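Local coordinates for protein NLP/P60 (Enterococcus faecium, PDB 6B8C) that probably hydrolyses peptide bonds in the stem peptides of peptidoglycan, as a secreted NlpC/p60 endopeptidase that generates muropeptides, at residues R69-T83 / Q132-M142. Sequence-based numbering, arbitrary orientation.
Sequences RDIGGWTVPQESAGT and QWFAPDFAVSM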
loop_
_atom_site.group_PDB
_atom_site.type_symbol
_atom_site.label_atom_id
_atom_site.label_comp_id
_atom_site.label_asym_id
_atom_site.label_seq_id
_atom_site.Cartn_x
_atom_site.Cartn_y
_atom_site.Cartn_z
ATOM N N ARG A 69 -2.589 -14.748 -0.170
ATOM C CA ARG A 69 -1.230 -14.869 0.334
ATOM C C ARG A 69 -0.907 -13.714 1.276
ATOM O O ARG A 69 -1.504 -12.636 1.214
ATOM C CB ARG A 69 -0.227 -14.912 -0.817
ATOM C CG ARG A 69 -0.088 -13.604 -1.561
ATOM C CD ARG A 69 0.092 -13.846 -3.049
ATOM N NE ARG A 69 1.345 -13.286 -3.544
ATOM C CZ ARG A 69 1.517 -12.005 -3.852
ATOM N NH1 ARG A 69 0.515 -11.147 -3.707
ATOM N NH2 ARG A 69 2.692 -11.582 -4.301
ATOM N N ASP A 70 0.058 -13.958 2.153
ATOM C CA ASP A 70 0.393 -13.051 3.244
ATOM C C ASP A 70 1.739 -12.399 2.943
ATOM O O ASP A 70 2.794 -12.958 3.255
ATOM C CB ASP A 70 0.420 -13.806 4.573
ATOM C CG ASP A 70 0.282 -12.888 5.777
ATOM O OD1 ASP A 70 0.862 -11.788 5.768
ATOM O OD2 ASP A 70 -0.416 -13.269 6.740
ATOM N N ILE A 71 1.700 -11.210 2.341
ATOM C CA ILE A 71 2.889 -10.371 2.259
ATOM C C ILE A 71 3.161 -9.896 3.680
ATOM O O ILE A 71 2.295 -10.020 4.551
ATOM C CB ILE A 71 2.698 -9.204 1.271
ATOM C CG1 ILE A 71 1.731 -8.160 1.829
ATOM C CG2 ILE A 71 2.159 -9.722 -0.049
ATOM C CD1 ILE A 71 1.520 -6.970 0.902
ATOM N N GLY A 72 4.354 -9.370 3.936
ATOM C CA GLY A 72 4.755 -9.053 5.298
ATOM C C GLY A 72 3.763 -8.289 6.160
ATOM O O GLY A 72 2.952 -7.506 5.652
ATOM N N GLY A 73 3.822 -8.510 7.478
ATOM C CA GLY A 73 2.957 -7.799 8.402
ATOM C C GLY A 73 3.390 -6.381 8.704
ATOM O O GLY A 73 2.561 -5.565 9.122
ATOM N N TRP A 74 4.664 -6.070 8.510
ATOM C CA TRP A 74 5.178 -4.712 8.609
ATOM C C TRP A 74 5.846 -4.354 7.280
ATOM O O TRP A 74 5.765 -5.098 6.299
ATOM C CB TRP A 74 6.113 -4.558 9.814
ATOM C CG TRP A 74 7.195 -5.598 9.937
ATOM C CD1 TRP A 74 7.033 -6.942 10.134
ATOM C CD2 TRP A 74 8.607 -5.365 9.918
ATOM N NE1 TRP A 74 8.257 -7.561 10.214
ATOM C CE2 TRP A 74 9.239 -6.614 10.086
ATOM C CE3 TRP A 74 9.399 -4.223 9.763
ATOM C CZ2 TRP A 74 10.624 -6.753 10.104
ATOM C CZ3 TRP A 74 10.778 -4.366 9.784
ATOM C CH2 TRP A 74 11.374 -5.620 9.951
ATOM N N THR A 75 6.508 -3.198 7.252
ATOM C CA THR A 75 6.837 -2.566 5.977
ATOM C C THR A 75 7.919 -3.325 5.215
ATOM O O THR A 75 7.811 -3.509 3.997
ATOM C CB THR A 75 7.262 -1.117 6.217
ATOM O OG1 THR A 75 7.912 -0.605 5.050
ATOM C CG2 THR A 75 8.202 -1.023 7.416
ATOM N N VAL A 76 8.957 -3.785 5.904
ATOM C CA VAL A 76 10.170 -4.248 5.229
ATOM C C VAL A 76 9.974 -5.601 4.547
ATOM O O VAL A 76 10.393 -5.753 3.389
ATOM C CB VAL A 76 11.362 -4.275 6.199
ATOM C CG1 VAL A 76 12.611 -4.752 5.482
ATOM C CG2 VAL A 76 11.589 -2.890 6.782
ATOM N N PRO A 77 9.365 -6.611 5.186
ATOM C CA PRO A 77 9.087 -7.857 4.448
ATOM C C PRO A 77 8.285 -7.642 3.176
ATOM O O PRO A 77 8.527 -8.330 2.174
ATOM C CB PRO A 77 8.315 -8.709 5.467
ATOM C CG PRO A 77 7.893 -7.759 6.546
ATOM C CD PRO A 77 8.968 -6.733 6.600
ATOM N N GLN A 78 7.358 -6.682 3.172
ATOM C CA GLN A 78 6.572 -6.402 1.978
ATOM C C GLN A 78 7.426 -5.954 0.800
ATOM O O GLN A 78 6.932 -5.943 -0.333
ATOM C CB GLN A 78 5.513 -5.342 2.294
ATOM C CG GLN A 78 4.569 -5.749 3.411
ATOM C CD GLN A 78 3.310 -4.902 3.466
ATOM O OE1 GLN A 78 3.158 -3.941 2.714
ATOM N NE2 GLN A 78 2.398 -5.266 4.356
ATOM N N GLU A 79 8.692 -5.602 1.033
ATOM C CA GLU A 79 9.597 -5.257 -0.055
ATOM C C GLU A 79 9.999 -6.464 -0.894
ATOM O O GLU A 79 10.582 -6.280 -1.967
ATOM C CB GLU A 79 10.857 -4.592 0.501
ATOM C CG GLU A 79 10.617 -3.320 1.293
ATOM C CD GLU A 79 11.865 -2.856 2.025
ATOM O OE1 GLU A 79 11.749 -2.402 3.183
ATOM O OE2 GLU A 79 12.967 -2.956 1.444
ATOM N N SER A 80 9.706 -7.684 -0.439
ATOM C CA SER A 80 10.098 -8.888 -1.160
ATOM C C SER A 80 8.966 -9.503 -1.970
ATOM O O SER A 80 9.210 -10.454 -2.721
ATOM C CB SER A 80 10.636 -9.941 -0.182
ATOM O OG SER A 80 11.659 -9.403 0.637
ATOM N N ALA A 81 7.743 -8.986 -1.843
ATOM C CA ALA A 81 6.567 -9.640 -2.402
ATOM C C ALA A 81 6.510 -9.602 -3.924
ATOM O O ALA A 81 5.682 -10.312 -4.504
ATOM C CB ALA A 81 5.308 -9.004 -1.817
ATOM N N GLY A 82 7.348 -8.813 -4.576
ATOM C CA GLY A 82 7.361 -8.729 -6.027
ATOM C C GLY A 82 8.736 -8.333 -6.512
ATOM O O GLY A 82 9.741 -8.568 -5.836
ATOM N N THR A 83 8.787 -7.721 -7.691
ATOM C CA THR A 83 10.047 -7.280 -8.282
ATOM C C THR A 83 10.155 -5.762 -8.187
ATOM O O THR A 83 9.220 -5.045 -8.553
ATOM C CB THR A 83 10.167 -7.737 -9.742
ATOM O OG1 THR A 83 11.254 -7.051 -10.376
ATOM C CG2 THR A 83 8.879 -7.468 -10.506
ATOM N N GLN A 132 2.416 14.024 -6.300
ATOM C CA GLN A 132 2.685 15.454 -6.242
ATOM C C GLN A 132 2.575 15.995 -4.823
ATOM O O GLN A 132 3.004 17.125 -4.569
ATOM C CB GLN A 132 1.731 16.209 -7.169
ATOM C CG GLN A 132 1.943 15.903 -8.641
ATOM C CD GLN A 132 3.307 16.348 -9.136
ATOM O OE1 GLN A 132 3.982 15.619 -9.865
ATOM N NE2 GLN A 132 3.715 17.554 -8.751
ATOM N N TRP A 133 1.996 15.224 -3.903
ATOM C CA TRP A 133 1.975 15.589 -2.491
ATOM C C TRP A 133 3.182 15.008 -1.757
ATOM O O TRP A 133 4.008 15.750 -1.216
ATOM C CB TRP A 133 0.674 15.103 -1.837
ATOM C CG TRP A 133 -0.598 15.611 -2.463
ATOM C CD1 TRP A 133 -0.725 16.602 -3.395
ATOM C CD2 TRP A 133 -1.924 15.144 -2.192
ATOM N NE1 TRP A 133 -2.049 16.777 -3.722
ATOM C CE2 TRP A 133 -2.805 15.894 -2.995
ATOM C CE3 TRP A 133 -2.452 14.161 -1.347
ATOM C CZ2 TRP A 133 -4.183 15.696 -2.977
ATOM C CZ3 TRP A 133 -3.821 13.965 -1.331
ATOM C CH2 TRP A 133 -4.671 14.728 -2.140
ATOM N N PHE A 134 3.297 13.679 -1.743
ATOM C CA PHE A 134 4.407 12.982 -1.095
ATOM C C PHE A 134 4.842 11.857 -2.021
ATOM O O PHE A 134 4.072 10.927 -2.275
ATOM C CB PHE A 134 4.007 12.448 0.281
ATOM C CG PHE A 134 3.707 13.528 1.282
ATOM C CD1 PHE A 134 4.739 14.214 1.904
ATOM C CD2 PHE A 134 2.402 13.869 1.587
ATOM C CE1 PHE A 134 4.476 15.223 2.816
ATOM C CE2 PHE A 134 2.129 14.877 2.503
ATOM C CZ PHE A 134 3.171 15.554 3.116
ATOM N N ALA A 135 6.070 11.946 -2.531
ATOM C CA ALA A 135 6.548 11.038 -3.566
ATOM C C ALA A 135 7.159 9.792 -2.939
ATOM O O ALA A 135 8.014 9.911 -2.053
ATOM C CB ALA A 135 7.581 11.718 -4.450
ATOM N N PRO A 136 6.765 8.599 -3.373
ATOM C CA PRO A 136 7.418 7.387 -2.875
ATOM C C PRO A 136 8.799 7.233 -3.483
ATOM O O PRO A 136 9.136 7.837 -4.503
ATOM C CB PRO A 136 6.481 6.264 -3.326
ATOM C CG PRO A 136 5.823 6.806 -4.547
ATOM C CD PRO A 136 5.709 8.298 -4.356
ATOM N N ASP A 137 9.611 6.406 -2.829
ATOM C CA ASP A 137 10.993 6.224 -3.256
ATOM C C ASP A 137 11.143 5.144 -4.324
ATOM O O ASP A 137 11.891 5.342 -5.287
ATOM C CB ASP A 137 11.880 5.914 -2.047
ATOM C CG ASP A 137 12.039 7.111 -1.120
ATOM O OD1 ASP A 137 12.532 8.166 -1.576
ATOM O OD2 ASP A 137 11.651 7.007 0.062
ATOM N N PHE A 138 10.461 4.006 -4.195
ATOM C CA PHE A 138 10.480 3.027 -5.289
ATOM C C PHE A 138 9.148 2.285 -5.313
ATOM O O PHE A 138 8.230 2.601 -4.552
ATOM C CB PHE A 138 11.684 2.078 -5.176
ATOM C CG PHE A 138 11.721 1.266 -3.909
ATOM C CD1 PHE A 138 12.424 1.718 -2.803
ATOM C CD2 PHE A 138 11.077 0.040 -3.833
ATOM C CE1 PHE A 138 12.470 0.972 -1.641
ATOM C CE2 PHE A 138 11.118 -0.711 -2.671
ATOM C CZ PHE A 138 11.815 -0.245 -1.575
ATOM N N ALA A 139 9.031 1.293 -6.197
ATOM C CA ALA A 139 7.804 0.528 -6.321
ATOM C C ALA A 139 8.148 -0.946 -6.462
ATOM O O ALA A 139 9.307 -1.327 -6.639
ATOM C CB ALA A 139 6.961 1.008 -7.509
ATOM N N VAL A 140 7.113 -1.777 -6.387
ATOM C CA VAL A 140 7.244 -3.227 -6.420
ATOM C C VAL A 140 6.082 -3.776 -7.232
ATOM O O VAL A 140 4.915 -3.530 -6.897
ATOM C CB VAL A 140 7.260 -3.842 -5.009
ATOM C CG1 VAL A 140 7.068 -5.340 -5.083
ATOM C CG2 VAL A 140 8.567 -3.515 -4.299
ATOM N N SER A 141 6.400 -4.489 -8.310
ATOM C CA SER A 141 5.401 -5.171 -9.116
ATOM C C SER A 141 5.028 -6.496 -8.470
ATOM O O SER A 141 5.877 -7.184 -7.891
ATOM C CB SER A 141 5.922 -5.414 -10.534
ATOM O OG SER A 141 6.275 -4.201 -11.176
ATOM N N MET A 142 3.752 -6.848 -8.578
ATOM C CA MET A 142 3.209 -8.032 -7.929
ATOM C C MET A 142 2.606 -8.990 -8.952
ATOM O O MET A 142 1.565 -8.705 -9.549
ATOM C CB MET A 142 2.153 -7.624 -6.900
ATOM C CG MET A 142 2.554 -6.424 -6.054
ATOM S SD MET A 142 3.664 -6.842 -4.700
ATOM C CE MET A 142 2.603 -7.912 -3.733
#
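Thr83 and Ser141 form an antiparallel hydrogen-bonded pair that joins strand 83-85, an outermost strand in the antiparallel sheet of the papain-like NlpC/p60 domain, to strand 138-141 beside it. Ser141 N gives the straighter bond, 2.9 Å to Thr83 O with 161° at the hydrogen. The return bond, from Thr83 N to Ser141 O, is more bent, and the position of that acceptor is less certain. Both side chains lie on one face of the sheet, where Thr83 CG2 packs 3.6 Å from Ser141 CB.

Van der Waals packing carries the contact from the sheet to the loop that follows helix 55-67. Val140 places CG1 opposite its backbone N (chi1 167°), which puts CG1 3.5 Å from the backbone N of Gly82, while CG2 reaches the carbonyl oxygen of Glu79. Met142 is bent at both chi2 and chi3, bringing CE 3.5 Å from Ala81 CB. The same methyl meets Ile71 CG2, the two side chains crossing at about a right angle, and sits at the edge of the Arg69 guanidinium, near its plane, 3.7 Å from NH2. Ile71 CG2 also covers one guanidinium face near the rim. Tyr63 of helix 55-67 touches both Arg69 and Met142, so helix, loop and sheet edge meet here.

Polar groups fix the loop itself. Glu79 is held by Thr104 through OE1 and by Gly102 N through OE2; these bonds leave OE2 at the edge of the Phe138 ring, near its plane, 4.2 Å from CZ. The Gln78 amide ties the loop to Ser56 O through NE2 and to Thr59 OG1 through OE1. Gln78 NE2 also hydrogen-bonds Gly72 O at 2.6 Å, the acceptor lying almost in the plane of the Gln78 amide.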